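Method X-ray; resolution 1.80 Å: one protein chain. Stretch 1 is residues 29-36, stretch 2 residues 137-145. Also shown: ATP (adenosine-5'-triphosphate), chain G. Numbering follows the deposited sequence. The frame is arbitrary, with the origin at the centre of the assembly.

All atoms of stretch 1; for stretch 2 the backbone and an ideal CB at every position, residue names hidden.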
ATOM      1  N   ASP B  29       9.259 -14.775  -3.538  1.00 15.05           N
ATOM      2  CA  ASP B  29       9.872 -13.478  -3.812  1.00 17.61           C
ATOM      3  C   ASP B  29      10.164 -13.298  -5.305  1.00 19.07           C
ATOM      4  O   ASP B  29      10.803 -12.322  -5.713  1.00 19.39           O
ATOM      5  CB  ASP B  29      11.160 -13.286  -2.995  1.00 18.52           C
ATOM      6  CG  ASP B  29      12.232 -14.314  -3.317  1.00 24.42           C
ATOM      7  OD1 ASP B  29      13.407 -14.049  -2.979  1.00 27.35           O
ATOM      8  OD2 ASP B  29      11.915 -15.381  -3.887  1.00 21.45           O
ATOM      9  N   ASP B  30       9.687 -14.240  -6.114  1.00 17.77           N
ATOM     10  CA  ASP B  30       9.871 -14.189  -7.564  1.00 18.73           C
ATOM     11  C   ASP B  30       9.194 -12.928  -8.102  1.00 19.43           C
ATOM     12  O   ASP B  30       8.157 -12.506  -7.583  1.00 17.37           O
ATOM     13  CB  ASP B  30       9.235 -15.420  -8.216  1.00 20.37           C
ATOM     14  CG  ASP B  30       9.537 -15.521  -9.699  1.00 25.53           C
ATOM     15  OD1 ASP B  30      10.595 -16.077 -10.056  1.00 27.21           O
ATOM     16  OD2 ASP B  30       8.720 -15.037 -10.508  1.00 26.65           O
ATOM     17  N   ALA B  31       9.777 -12.338  -9.142  1.00 18.04           N
ATOM     18  CA  ALA B  31       9.232 -11.125  -9.750  1.00 19.14           C
ATOM     19  C   ALA B  31       7.775 -11.285 -10.189  1.00 17.65           C
ATOM     20  O   ALA B  31       6.992 -10.339 -10.124  1.00 15.76           O
ATOM     21  CB  ALA B  31      10.091 -10.713 -10.946  1.00 21.10           C
ATOM     22  N   ARG B  32       7.409 -12.481 -10.638  1.00 17.86           N
ATOM     23  CA  ARG B  32       6.039 -12.721 -11.080  1.00 17.48           C
ATOM     24  C   ARG B  32       5.065 -12.699  -9.900  1.00 17.67           C
ATOM     25  O   ARG B  32       3.958 -12.169 -10.004  1.00 15.91           O
ATOM     26  CB  ARG B  32       5.948 -14.068 -11.813  1.00 18.51           C
ATOM     27  CG  ARG B  32       4.578 -14.368 -12.409  1.00 16.56           C
ATOM     28  CD  ARG B  32       4.601 -15.643 -13.251  1.00 18.70           C
ATOM     29  NE  ARG B  32       5.358 -15.475 -14.492  1.00 19.60           N
ATOM     30  CZ  ARG B  32       4.876 -14.922 -15.603  1.00 22.53           C
ATOM     31  NH1 ARG B  32       3.626 -14.475 -15.646  1.00 22.59           N
ATOM     32  NH2 ARG B  32       5.648 -14.816 -16.679  1.00 27.04           N
ATOM     33  N   ILE B  33       5.480 -13.272  -8.775  1.00 15.30           N
ATOM     34  CA  ILE B  33       4.631 -13.304  -7.592  1.00 15.76           C
ATOM     35  C   ILE B  33       4.484 -11.893  -7.023  1.00 15.38           C
ATOM     36  O   ILE B  33       3.432 -11.535  -6.499  1.00 14.82           O
ATOM     37  CB  ILE B  33       5.216 -14.254  -6.513  1.00 14.97           C
ATOM     38  CG1 ILE B  33       5.315 -15.673  -7.085  1.00 19.54           C
ATOM     39  CG2 ILE B  33       4.334 -14.257  -5.275  1.00 18.80           C
ATOM     40  CD1 ILE B  33       3.996 -16.216  -7.624  1.00 16.53           C
ATOM     41  N   ALA B  34       5.541 -11.098  -7.134  1.00 12.43           N
ATOM     42  CA  ALA B  34       5.507  -9.723  -6.654  1.00 14.82           C
ATOM     43  C   ALA B  34       4.509  -8.900  -7.472  1.00 15.63           C
ATOM     44  O   ALA B  34       3.744  -8.109  -6.918  1.00 14.42           O
ATOM     45  CB  ALA B  34       6.897  -9.099  -6.746  1.00 14.34           C
ATOM     46  N   ALA B  35       4.520  -9.076  -8.792  1.00 12.97           N
ATOM     47  CA  ALA B  35       3.599  -8.331  -9.647  1.00 14.27           C
ATOM     48  C   ALA B  35       2.159  -8.745  -9.339  1.00 14.86           C
ATOM     49  O   ALA B  35       1.275  -7.899  -9.217  1.00 15.35           O
ATOM     50  CB  ALA B  35       3.926  -8.582 -11.119  1.00 14.50           C
ATOM     51  N   ILE B  36       1.923 -10.047  -9.210  1.00 12.11           N
ATOM     52  CA  ILE B  36       0.585 -10.532  -8.884  1.00 13.84           C
ATOM     53  C   ILE B  36       0.146  -9.889  -7.570  1.00 14.66           C
ATOM     54  O   ILE B  36      -1.006  -9.479  -7.420  1.00 13.67           O
ATOM     55  CB  ILE B  36       0.565 -12.064  -8.706  1.00 15.41           C
ATOM     56  CG1 ILE B  36       0.757 -12.752 -10.060  1.00 16.33           C
ATOM     57  CG2 ILE B  36      -0.744 -12.500  -8.054  1.00 16.69           C
ATOM     58  CD1 ILE B  36       1.111 -14.225  -9.955  1.00 17.81           C
ATOM     59  N   UNK B 137       8.988  -4.821 -14.467  1.00 17.08           N
ATOM     60  CA  UNK B 137      10.153  -5.569 -14.004  1.00 16.53           C
ATOM     61  C   UNK B 137      10.017  -7.043 -14.372  1.00 19.32           C
ATOM     62  O   UNK B 137      10.988  -7.689 -14.759  1.00 21.23           O
ATOM     63  CB  UNK B 137      10.329  -5.411 -12.492  1.00 16.53           C
ATOM     64  N   UNK B 138       8.808  -7.578 -14.235  1.00 19.62           N
ATOM     65  CA  UNK B 138       8.563  -8.970 -14.569  1.00 20.90           C
ATOM     66  C   UNK B 138       8.778  -9.192 -16.062  1.00 23.51           C
ATOM     67  O   UNK B 138       9.373 -10.190 -16.470  1.00 22.11           O
ATOM     68  CB  UNK B 138       7.148  -9.383 -14.160  1.00 20.90           C
ATOM     69  N   UNK B 139       8.295  -8.248 -16.869  1.00 23.47           N
ATOM     70  CA  UNK B 139       8.429  -8.348 -18.312  1.00 26.84           C
ATOM     71  C   UNK B 139       9.854  -8.243 -18.822  1.00 28.99           C
ATOM     72  O   UNK B 139      10.151  -8.679 -19.936  1.00 30.46           O
ATOM     73  CB  UNK B 139       7.582  -7.259 -18.974  1.00 26.84           C
ATOM     74  N   UNK B 140      10.740  -7.664 -18.019  1.00 27.40           N
ATOM     75  CA  UNK B 140      12.136  -7.520 -18.411  1.00 29.87           C
ATOM     76  C   UNK B 140      12.921  -8.810 -18.173  1.00 31.55           C
ATOM     77  O   UNK B 140      14.026  -8.974 -18.686  1.00 33.12           O
ATOM     78  CB  UNK B 140      12.781  -6.364 -17.644  1.00 29.87           C
ATOM     79  N   UNK B 141      12.350  -9.727 -17.401  1.00 32.59           N
ATOM     80  CA  UNK B 141      13.028 -10.987 -17.109  1.00 35.15           C
ATOM     81  C   UNK B 141      12.257 -12.189 -17.639  1.00 37.63           C
ATOM     82  O   UNK B 141      12.761 -13.313 -17.633  1.00 38.74           O
ATOM     83  CB  UNK B 141      13.238 -11.132 -15.601  1.00 35.15           C
ATOM     84  N   UNK B 142      11.031 -11.947 -18.092  1.00 37.26           N
ATOM     85  CA  UNK B 142      10.190 -13.011 -18.624  1.00 39.33           C
ATOM     86  C   UNK B 142       9.301 -12.482 -19.743  1.00 40.98           C
ATOM     87  O   UNK B 142       8.724 -11.401 -19.625  1.00 40.00           O
ATOM     88  CB  UNK B 142       9.337 -13.627 -17.513  1.00 39.33           C
ATOM     89  N   UNK B 143       9.179 -13.239 -20.847  1.00 42.60           N
ATOM     90  CA  UNK B 143       8.335 -12.796 -21.962  1.00 43.06           C
ATOM     91  C   UNK B 143       6.907 -12.596 -21.463  1.00 41.42           C
ATOM     92  O   UNK B 143       6.299 -13.510 -20.908  1.00 42.81           O
ATOM     93  CB  UNK B 143       8.368 -13.805 -23.112  1.00 43.06           C
ATOM     94  N   UNK B 144       6.381 -11.395 -21.663  1.00 39.02           N
ATOM     95  CA  UNK B 144       5.042 -11.069 -21.196  1.00 36.59           C
ATOM     96  C   UNK B 144       4.312 -10.255 -22.256  1.00 33.38           C
ATOM     97  O   UNK B 144       4.943  -9.561 -23.053  1.00 34.50           O
ATOM     98  CB  UNK B 144       5.099 -10.304 -19.872  1.00 36.59           C
ATOM     99  N   UNK B 145       2.986 -10.348 -22.284  1.00 33.70           N
ATOM    100  CA  UNK B 145       2.215  -9.568 -23.243  1.00 31.48           C
ATOM    101  C   UNK B 145       2.318  -8.119 -22.783  1.00 31.81           C
ATOM    102  O   UNK B 145       2.551  -7.856 -21.604  1.00 30.94           O
ATOM    103  CB  UNK B 145       0.762 -10.038 -23.335  1.00 31.48           C
TER
HETATM  104  PG  ATP G 201      -0.936 -22.120   1.513  1.00 39.70           P
HETATM  105  O1G ATP G 201       0.390 -22.281   2.218  1.00 30.48           O
HETATM  106  O2G ATP G 201      -1.846 -23.308   1.635  1.00 39.75           O
HETATM  107  O3G ATP G 201      -1.705 -20.904   1.993  1.00 40.97           O
HETATM  108  PB  ATP G 201       0.312 -20.790  -0.809  1.00 36.46           P
HETATM  109  O1B ATP G 201       0.918 -19.876   0.210  1.00 25.75           O
HETATM  110  O2B ATP G 201       1.283 -21.481  -1.744  1.00 30.85           O
HETATM  111  O3B ATP G 201      -0.637 -21.937  -0.096  1.00 38.15           O
HETATM  112  PA  ATP G 201      -2.031 -19.100  -1.200  1.00 41.64           P
HETATM  113  O1A ATP G 201      -1.587 -18.148  -0.141  1.00 41.98           O
HETATM  114  O2A ATP G 201      -3.183 -20.055  -0.925  1.00 41.77           O
HETATM  115  O3A ATP G 201      -0.753 -19.978  -1.746  1.00 39.79           O
HETATM  116  O5' ATP G 201      -2.394 -18.189  -2.472  1.00 43.67           O
HETATM  117  C5' ATP G 201      -2.813 -18.769  -3.693  1.00 45.16           C
HETATM  118  C4' ATP G 201      -2.277 -17.975  -4.892  1.00 46.03           C
HETATM  119  O4' ATP G 201      -1.793 -16.661  -4.527  1.00 41.67           O
HETATM  120  C3' ATP G 201      -1.143 -18.710  -5.596  1.00 47.21           C
HETATM  121  O3' ATP G 201      -1.557 -19.140  -6.902  1.00 54.35           O
HETATM  122  C2' ATP G 201       0.033 -17.744  -5.635  1.00 45.61           C
HETATM  123  O2' ATP G 201       0.444 -17.494  -6.991  1.00 46.03           O
HETATM  124  C1' ATP G 201      -0.429 -16.465  -4.941  1.00 41.51           C
HETATM  125  N9  ATP G 201       0.434 -16.116  -3.753  1.00 36.02           N
HETATM  126  C8  ATP G 201       0.794 -16.950  -2.739  1.00 33.56           C
HETATM  127  N7  ATP G 201       1.575 -16.323  -1.826  1.00 30.37           N
HETATM  128  C5  ATP G 201       1.737 -15.056  -2.235  1.00 29.44           C
HETATM  129  C6  ATP G 201       2.455 -13.837  -1.736  1.00 27.60           C
HETATM  130  N6  ATP G 201       3.174 -13.873  -0.578  1.00 23.78           N
HETATM  131  N1  ATP G 201       2.368 -12.680  -2.485  1.00 16.91           N
HETATM  132  C2  ATP G 201       1.655 -12.619  -3.649  1.00 26.60           C
HETATM  133  N3  ATP G 201       0.977 -13.693  -4.159  1.00 28.24           N
HETATM  134  C4  ATP G 201       0.981 -14.915  -3.513  1.00 31.58           C

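Position 137 lies on a helix that runs nearly antiparallel to the helix of stretch 1, at 153° between directions. Its CA-to-CB bond points toward stretch 1, yet nothing there comes within 5.5 Å of the ideal CB, so small or medium residues would all fit. It is Ala-137, which makes no close contact.

Position 138 is where the two backbones come closest, its CA 5.3 Å from the CA of Ala-31. The bond points toward stretch 1, and the ideal CB sits 4.2 Å from Ala-31 O and 4.5 Å from Ala-35 CB. Two alanines leave a shallow apolar surface beside the stem of Arg-32, which suits a branched or medium aliphatic chain: leucine, methionine, perhaps isoleucine. Leu-138 takes it. Its CD1 packs 3.5 Å from Arg-32 CA and 4.2 Å from Ala-31 CB, while CD2 lies 4.2 Å from Ala-35 CB and over one face of the Arg-32 guanidinium, leaving the edge of that group free for polar partners.

Position 139 points away, with helical angles and room for a side chain as far as stretch 1 is concerned. Many residues would do; Gly-139 is found. Position 140 is out of reach and equally undemanding, and holds Ala-140.

At 141 the bond again points toward stretch 1, but the ideal CB has nothing within 5.5 Å. A small polar or small apolar residue is reasonable. Ser-141 turns its OG back to its own helix, donating to Leu-138 O at 3.2 Å; the same OG is 4.4 Å from Ala-31 CB.

Position 142 has extended angles (-147/136), and its ideal CB lies 4.0 Å from Arg-32 NH2. A cation this near asks for an acid, glutamate or aspartate, with glutamine a neutral alternative. Glu-142 answers with OE1, which accepts from both Arg-32 NH2 (2.9 Å) and Arg-32 NE (3.2 Å), a salt bridge along the guanidinium edge. The price is a like charge: OE2 stands 3.7 Å from Asp-30 OD2, although that same OD2 accepts from Arg-32 N at 2.9 Å to cap the helix.

Position 143 points away, and its phi of -59° permits proline among many others. Pro-143 occupies it, its O 4.5 Å from Arg-32 NH2.

Position 144 returns toward stretch 1, but the arginine end is still distant, so a longer chain is needed to touch it, aliphatic or polar. Leu-144 reaches with CD1 to 4.1 Å from Arg-32 NH1.

Position 145 is out of reach and unconstrained from this side; Asn-145 hydrogen-bonds elsewhere in the structure.

Stretch 2 137-145: ALGASEPLN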
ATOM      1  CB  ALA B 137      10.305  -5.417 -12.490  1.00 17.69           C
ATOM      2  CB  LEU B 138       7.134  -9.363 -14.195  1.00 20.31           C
ATOM      3  CG  LEU B 138       6.672 -10.729 -14.717  1.00 21.15           C
ATOM      4  CD1 LEU B 138       7.561 -11.830 -14.145  1.00 23.21           C
ATOM      5  CD2 LEU B 138       5.218 -10.953 -14.340  1.00 21.82           C
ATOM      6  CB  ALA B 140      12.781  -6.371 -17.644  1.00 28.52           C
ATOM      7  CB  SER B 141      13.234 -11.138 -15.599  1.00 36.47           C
ATOM      8  OG  SER B 141      11.993 -11.197 -14.919  1.00 40.76           O
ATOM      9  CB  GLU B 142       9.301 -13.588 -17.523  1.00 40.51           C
ATOM     10  CG  GLU B 142      10.047 -14.222 -16.362  1.00 45.09           C
ATOM     11  CD  GLU B 142       9.106 -14.898 -15.385  1.00 47.79           C
ATOM     12  OE1 GLU B 142       8.296 -15.735 -15.836  1.00 50.57           O
ATOM     13  OE2 GLU B 142       9.177 -14.601 -14.173  1.00 49.90           O
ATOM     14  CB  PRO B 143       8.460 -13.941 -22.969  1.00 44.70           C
ATOM     15  CG  PRO B 143       8.712 -15.137 -22.092  1.00 46.58           C
ATOM     16  CD  PRO B 143       9.702 -14.594 -21.089  1.00 44.75           C
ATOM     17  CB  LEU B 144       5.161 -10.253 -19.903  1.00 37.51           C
ATOM     18  CG  LEU B 144       3.967 -10.060 -18.973  1.00 37.92           C
ATOM     19  CD1 LEU B 144       3.606 -11.386 -18.322  1.00 39.13           C
ATOM     20  CD2 LEU B 144       4.330  -9.033 -17.904  1.00 35.56           C
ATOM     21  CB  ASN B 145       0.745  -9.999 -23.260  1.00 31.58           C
ATOM     22  CG  ASN B 145       0.557 -11.421 -23.753  1.00 32.49           C
ATOM     23  OD1 ASN B 145       1.123 -11.814 -24.773  1.00 32.72           O
ATOM     24  ND2 ASN B 145      -0.249 -12.197 -23.039  1.00 31.59           N
TER
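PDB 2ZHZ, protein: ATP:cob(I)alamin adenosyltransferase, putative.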